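Side-chain contacts in uncharacterized protein (Staphylococcus aureus subsp. aureus Mu50, PDB 4QPV), which is of unknown function but belongs to the DUF1672 family and has a unique fold described as a kinked-helix-beta-beta-beta repeat: residues Q30-P35 with E80-C85; S127-R132 with D185-Y190. One frame throughout, in Å; residues are numbered along the deposited sequence. Where two conformers were deposited one is given.

Interaction 1 (Q30-P35 with E80-C85)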
loop_
_atom_site.group_PDB
_atom_site.type_symbol
_atom_site.label_atom_id
_atom_site.label_comp_id
_atom_site.label_asym_id
_atom_site.label_seq_id
_atom_site.Cartn_x
_atom_site.Cartn_y
_atom_site.Cartn_z
ATOM N N GLN A 30 -8.116 13.434 -7.812
ATOM C CA GLN A 30 -9.366 14.137 -8.159
ATOM C C GLN A 30 -10.300 13.157 -8.902
ATOM O O GLN A 30 -9.850 12.399 -9.757
ATOM C CB GLN A 30 -9.108 15.438 -8.968
ATOM C CG GLN A 30 -8.379 15.260 -10.298
ATOM C CD GLN A 30 -6.867 15.364 -10.172
ATOM O OE1 GLN A 30 -6.201 14.532 -9.553
ATOM N NE2 GLN A 30 -6.289 16.364 -10.819
ATOM N N GLY A 31 -11.545 13.087 -8.459
ATOM C CA GLY A 31 -12.515 12.174 -9.053
ATOM C C GLY A 31 -12.515 10.769 -8.476
ATOM O O GLY A 31 -13.362 9.965 -8.853
ATOM N N PHE A 32 -11.581 10.449 -7.542
ATOM C CA PHE A 32 -11.536 9.118 -6.925
ATOM C C PHE A 32 -12.844 8.812 -6.232
ATOM O O PHE A 32 -13.312 9.592 -5.384
ATOM C CB PHE A 32 -10.363 8.974 -5.936
ATOM C CG PHE A 32 -10.368 7.671 -5.154
ATOM C CD1 PHE A 32 -10.223 6.450 -5.802
ATOM C CD2 PHE A 32 -10.523 7.672 -3.770
ATOM C CE1 PHE A 32 -10.198 5.250 -5.077
ATOM C CE2 PHE A 32 -10.502 6.483 -3.047
ATOM C CZ PHE A 32 -10.355 5.270 -3.704
ATOM N N GLN A 33 -13.476 7.706 -6.625
ATOM C CA GLN A 33 -14.757 7.325 -6.031
ATOM C C GLN A 33 -15.011 5.827 -6.112
ATOM O O GLN A 33 -15.423 5.350 -7.169
ATOM C CB GLN A 33 -15.937 8.075 -6.719
ATOM C CG GLN A 33 -17.330 7.838 -6.089
ATOM C CD GLN A 33 -17.321 8.084 -4.593
ATOM O OE1 GLN A 33 -17.337 7.155 -3.776
ATOM N NE2 GLN A 33 -17.190 9.330 -4.209
ATOM N N PRO A 34 -14.879 5.080 -4.996
ATOM C CA PRO A 34 -15.287 3.665 -5.009
ATOM C C PRO A 34 -16.793 3.516 -5.314
ATOM O O PRO A 34 -17.561 4.472 -5.109
ATOM C CB PRO A 34 -14.954 3.196 -3.578
ATOM C CG PRO A 34 -13.877 4.144 -3.108
ATOM C CD PRO A 34 -14.366 5.459 -3.660
ATOM N N PRO A 35 -17.260 2.346 -5.831
ATOM C CA PRO A 35 -18.709 2.183 -6.080
ATOM C C PRO A 35 -19.515 2.586 -4.831
ATOM O O PRO A 35 -19.201 2.112 -3.735
ATOM C CB PRO A 35 -18.835 0.694 -6.405
ATOM C CG PRO A 35 -17.498 0.300 -6.940
ATOM C CD PRO A 35 -16.516 1.103 -6.136
ATOM N N GLU A 80 -16.091 4.733 3.823
ATOM C CA GLU A 80 -14.777 4.095 3.886
ATOM C C GLU A 80 -13.729 5.135 4.256
ATOM O O GLU A 80 -13.752 6.245 3.723
ATOM C CB GLU A 80 -14.445 3.427 2.557
ATOM C CG GLU A 80 -13.154 2.615 2.570
ATOM C CD GLU A 80 -12.994 1.787 1.313
ATOM O OE1 GLU A 80 -13.883 1.855 0.430
ATOM O OE2 GLU A 80 -11.983 1.060 1.214
ATOM N N VAL A 81 -12.825 4.773 5.182
ATOM C CA VAL A 81 -11.752 5.652 5.662
ATOM C C VAL A 81 -10.415 5.091 5.234
ATOM O O VAL A 81 -10.100 3.955 5.591
ATOM C CB VAL A 81 -11.749 5.856 7.207
ATOM C CG1 VAL A 81 -10.808 6.989 7.618
ATOM C CG2 VAL A 81 -13.140 6.083 7.752
ATOM N N PHE A 82 -9.627 5.891 4.521
ATOM C CA PHE A 82 -8.268 5.549 4.104
ATOM C C PHE A 82 -7.387 6.135 5.194
ATOM O O PHE A 82 -7.670 7.250 5.654
ATOM C CB PHE A 82 -7.966 6.150 2.728
ATOM C CG PHE A 82 -8.635 5.405 1.602
ATOM C CD1 PHE A 82 -10.014 5.511 1.392
ATOM C CD2 PHE A 82 -7.894 4.598 0.746
ATOM C CE1 PHE A 82 -10.635 4.798 0.364
ATOM C CE2 PHE A 82 -8.519 3.886 -0.284
ATOM C CZ PHE A 82 -9.878 3.995 -0.470
ATOM N N VAL A 83 -6.379 5.384 5.644
ATOM C CA VAL A 83 -5.493 5.824 6.713
ATOM C C VAL A 83 -4.023 5.630 6.309
ATOM O O VAL A 83 -3.709 4.761 5.503
ATOM C CB VAL A 83 -5.783 5.117 8.076
ATOM C CG1 VAL A 83 -7.224 5.351 8.559
ATOM C CG2 VAL A 83 -5.452 3.610 8.024
ATOM N N HIS A 84 -3.141 6.438 6.894
ATOM C CA HIS A 84 -1.704 6.294 6.755
ATOM C C HIS A 84 -1.135 6.075 8.143
ATOM O O HIS A 84 -1.507 6.764 9.101
ATOM C CB HIS A 84 -1.033 7.500 6.057
ATOM C CG HIS A 84 0.461 7.346 5.913
ATOM N ND1 HIS A 84 1.012 6.445 5.017
ATOM C CD2 HIS A 84 1.470 7.978 6.570
ATOM C CE1 HIS A 84 2.329 6.568 5.136
ATOM N NE2 HIS A 84 2.655 7.480 6.049
ATOM N N CYS A 85 -0.257 5.096 8.251
ATOM C CA CYS A 85 0.428 4.767 9.485
ATOM C C CYS A 85 1.912 5.020 9.306
ATOM O O CYS A 85 2.482 4.643 8.282
ATOM C CB CYS A 85 0.174 3.313 9.870
ATOM S SG CYS A 85 0.939 2.820 11.444
#
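F32 drives the edge of its ring toward the face of F82, an offset edge-to-face pair that joins the loop before helix 38-46 to strand 78-87, the central strand of a three-stranded antiparallel meander. The planes stand at 82° with centroids 5.4 Å apart, and the two side chains reach for each other from opposite directions. Contact is concentrated at the ring ends: CZ of F32 lies 3.5 Å from CZ of F82, and CE2 of F32 is 3.6 Å from that same F82 atom. Seen from F32, the partner arrives at the rim, near the ring plane. The F32 chain reaches it with CG anti to the backbone N (chi1 173°).

One face of the F32 ring is occupied from within its own loop, where CD of P34 sits 4.0 Å above the plane and toward the rim. F82 also touches S95 on strand 90-98, whereas V81 and V83, its neighbours along the strand, pack on I51 and F59 of helix 48-63. The loop is tied down separately: Q33 carries a backbone hydrogen bond with K272, and its O accepts one from NE of R273.

At the edge of the contact, CG of P34 comes within 4.2 Å of OE1 of E80, a carboxylate whose OE1 is hydrogen-bonded to S75 OG and whose OE2 is hydrogen-bonded to S95 OG.

Interaction 2 (S127-R132 with D185-Y190)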
loop_
_atom_site.group_PDB
_atom_site.type_symbol
_atom_site.label_atom_id
_atom_site.label_comp_id
_atom_site.label_asym_id
_atom_site.label_seq_id
_atom_site.Cartn_x
_atom_site.Cartn_y
_atom_site.Cartn_z
ATOM N N SER A 127 2.359 -5.536 6.069
ATOM C CA SER A 127 3.249 -4.987 5.041
ATOM C C SER A 127 4.110 -3.878 5.680
ATOM O O SER A 127 5.287 -3.725 5.355
ATOM C CB SER A 127 2.435 -4.454 3.863
ATOM O OG SER A 127 3.224 -3.684 2.971
ATOM N N GLY A 128 3.499 -3.137 6.618
ATOM C CA GLY A 128 4.161 -2.060 7.350
ATOM C C GLY A 128 5.245 -2.605 8.280
ATOM O O GLY A 128 6.280 -1.971 8.484
ATOM N N PHE A 129 5.020 -3.814 8.830
ATOM C CA PHE A 129 5.999 -4.497 9.685
ATOM C C PHE A 129 7.167 -4.995 8.830
ATOM O O PHE A 129 8.327 -4.898 9.242
ATOM C CB PHE A 129 5.339 -5.675 10.423
ATOM C CG PHE A 129 4.496 -5.337 11.631
ATOM C CD1 PHE A 129 3.323 -4.596 11.499
ATOM C CD2 PHE A 129 4.837 -5.819 12.890
ATOM C CE1 PHE A 129 2.524 -4.313 12.620
ATOM C CE2 PHE A 129 4.047 -5.532 14.010
ATOM C CZ PHE A 129 2.886 -4.797 13.863
ATOM N N GLU A 130 6.849 -5.484 7.612
ATOM C CA GLU A 130 7.841 -5.941 6.642
ATOM C C GLU A 130 8.699 -4.772 6.191
ATOM O O GLU A 130 9.915 -4.926 6.070
ATOM C CB GLU A 130 7.193 -6.648 5.438
ATOM C CG GLU A 130 6.608 -8.020 5.760
ATOM C CD GLU A 130 7.545 -9.126 6.230
ATOM O OE1 GLU A 130 8.779 -8.913 6.277
ATOM O OE2 GLU A 130 7.036 -10.235 6.512
ATOM N N TYR A 131 8.077 -3.579 6.028
ATOM C CA TYR A 131 8.826 -2.374 5.686
ATOM C C TYR A 131 9.852 -2.079 6.769
ATOM O O TYR A 131 11.029 -1.924 6.452
ATOM C CB TYR A 131 7.903 -1.170 5.482
ATOM C CG TYR A 131 8.683 0.126 5.374
ATOM C CD1 TYR A 131 9.462 0.403 4.248
ATOM C CD2 TYR A 131 8.719 1.032 6.434
ATOM C CE1 TYR A 131 10.207 1.582 4.155
ATOM C CE2 TYR A 131 9.456 2.214 6.349
ATOM C CZ TYR A 131 10.191 2.487 5.205
ATOM O OH TYR A 131 10.901 3.656 5.124
ATOM N N ARG A 132 9.412 -2.004 8.034
ATOM C CA ARG A 132 10.324 -1.743 9.150
ATOM C C ARG A 132 11.454 -2.777 9.206
ATOM O O ARG A 132 12.617 -2.388 9.324
ATOM C CB ARG A 132 9.562 -1.715 10.479
ATOM C CG ARG A 132 10.483 -1.442 11.656
ATOM C CD ARG A 132 9.720 -1.415 12.951
ATOM N NE ARG A 132 10.643 -1.212 14.062
ATOM C CZ ARG A 132 10.295 -1.235 15.344
ATOM N NH1 ARG A 132 9.030 -1.444 15.694
ATOM N NH2 ARG A 132 11.209 -1.061 16.288
ATOM N N ASP A 185 -6.290 -12.761 15.749
ATOM C CA ASP A 185 -5.753 -13.478 16.913
ATOM C C ASP A 185 -4.265 -13.728 16.715
ATOM O O ASP A 185 -3.483 -13.486 17.633
ATOM C CB ASP A 185 -6.497 -14.805 17.169
ATOM C CG ASP A 185 -7.842 -14.654 17.857
ATOM O OD1 ASP A 185 -8.125 -13.553 18.382
ATOM O OD2 ASP A 185 -8.607 -15.643 17.888
ATOM N N GLU A 186 -3.872 -14.150 15.492
ATOM C CA GLU A 186 -2.474 -14.395 15.140
ATOM C C GLU A 186 -1.682 -13.083 15.193
ATOM O O GLU A 186 -0.560 -13.085 15.709
ATOM C CB GLU A 186 -2.356 -15.058 13.763
ATOM C CG GLU A 186 -2.656 -16.547 13.805
ATOM C CD GLU A 186 -2.930 -17.247 12.485
ATOM O OE1 GLU A 186 -3.299 -16.571 11.497
ATOM O OE2 GLU A 186 -2.832 -18.493 12.463
ATOM N N TYR A 187 -2.293 -11.956 14.745
ATOM C CA TYR A 187 -1.668 -10.634 14.823
ATOM C C TYR A 187 -1.400 -10.265 16.290
ATOM O O TYR A 187 -0.296 -9.834 16.627
ATOM C CB TYR A 187 -2.538 -9.546 14.149
ATOM C CG TYR A 187 -1.967 -8.153 14.333
ATOM C CD1 TYR A 187 -0.999 -7.655 13.461
ATOM C CD2 TYR A 187 -2.346 -7.356 15.413
ATOM C CE1 TYR A 187 -0.433 -6.396 13.648
ATOM C CE2 TYR A 187 -1.773 -6.103 15.621
ATOM C CZ TYR A 187 -0.830 -5.619 14.723
ATOM O OH TYR A 187 -0.265 -4.381 14.898
ATOM N N LYS A 188 -2.419 -10.420 17.152
ATOM C CA LYS A 188 -2.310 -10.097 18.577
ATOM C C LYS A 188 -1.225 -10.924 19.269
ATOM O O LYS A 188 -0.446 -10.378 20.041
ATOM C CB LYS A 188 -3.666 -10.293 19.292
ATOM C CG LYS A 188 -4.748 -9.299 18.867
ATOM C CD LYS A 188 -4.613 -7.954 19.565
ATOM C CE LYS A 188 -5.753 -7.025 19.243
ATOM N NZ LYS A 188 -5.379 -5.606 19.469
ATOM N N ARG A 189 -1.143 -12.215 18.951
ATOM C CA ARG A 189 -0.187 -13.133 19.566
ATOM C C ARG A 189 1.257 -12.955 19.055
ATOM O O ARG A 189 2.186 -12.982 19.861
ATOM C CB ARG A 189 -0.645 -14.585 19.329
ATOM C CG ARG A 189 0.254 -15.648 19.954
ATOM C CD ARG A 189 -0.246 -17.040 19.656
ATOM N NE ARG A 189 0.694 -18.056 20.129
ATOM C CZ ARG A 189 0.560 -19.358 19.906
ATOM N NH1 ARG A 189 -0.471 -19.817 19.206
ATOM N NH2 ARG A 189 1.465 -20.211 20.368
ATOM N N TYR A 190 1.450 -12.813 17.741
ATOM C CA TYR A 190 2.800 -12.798 17.187
ATOM C C TYR A 190 3.359 -11.434 16.775
ATOM O O TYR A 190 4.587 -11.282 16.749
ATOM C CB TYR A 190 2.852 -13.721 15.962
ATOM C CG TYR A 190 2.606 -15.184 16.271
ATOM C CD1 TYR A 190 3.611 -15.982 16.814
ATOM C CD2 TYR A 190 1.386 -15.783 15.974
ATOM C CE1 TYR A 190 3.388 -17.327 17.102
ATOM C CE2 TYR A 190 1.157 -17.134 16.244
ATOM C CZ TYR A 190 2.164 -17.903 16.804
ATOM O OH TYR A 190 1.946 -19.237 17.059
#
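F129 sets the CZ-CE1 corner of its ring against the hydroxyl end of Y187, overlapping the OH and CE1 atoms of the tyrosine. CZ of F129 is 3.3 Å from OH of Y187, and that oxygen lies at the rim of the phenylalanine ring, near its plane, so a C-H edge rather than the pi cloud meets it. The same CZ of F129 is 3.7 Å from CE1 of Y187. With planes at 83° and centroids 5.7 Å apart, the rings meet obliquely, and the side chains cross at about a right angle.

Their backbones stay well separated, F129 CA and Y187 CA being 11.1 Å apart, so this is helix-to-helix packing bridged by two long aromatic side chains. It links helix 116-133 to the short helix 184-190 within the DUF1672 fold, which is built on kinked-helix-beta-beta-beta repeats. Y187 extends with CG anti to its main-chain nitrogen (chi1 175°), and its side chain also touches V122, V125 and L126, further back along the longer helix. F129 in turn touches M206 of helix 199-212 and I90 of strand 90-98.

The buried tyrosine hydroxyl has a polar partner of its own: OH of Y187 is hydrogen-bonded to the carbonyl O of F63, which probably helps hold the oxygen against the CZ-CE1 edge of F129.

In the fold
Interaction 1 closes before interaction 2 opens along the chain. Their centres are 23 Å apart and their nearest atoms about 7 Å apart, so the two do not touch, yet both border the same structural elements. Strand 90-98 meets F82 of interaction 1 through S95 and F129 of interaction 2 through I90. Helix 48-63 likewise packs under V81 and V83 of strand 78-87, while its last residue, F63, receives the hydroxyl of Y187. The three-stranded meander and this helix therefore connect the loop at 30-35 with the helices at 127-132 and 185-190, all within the DUF1672 region of one monomeric chain.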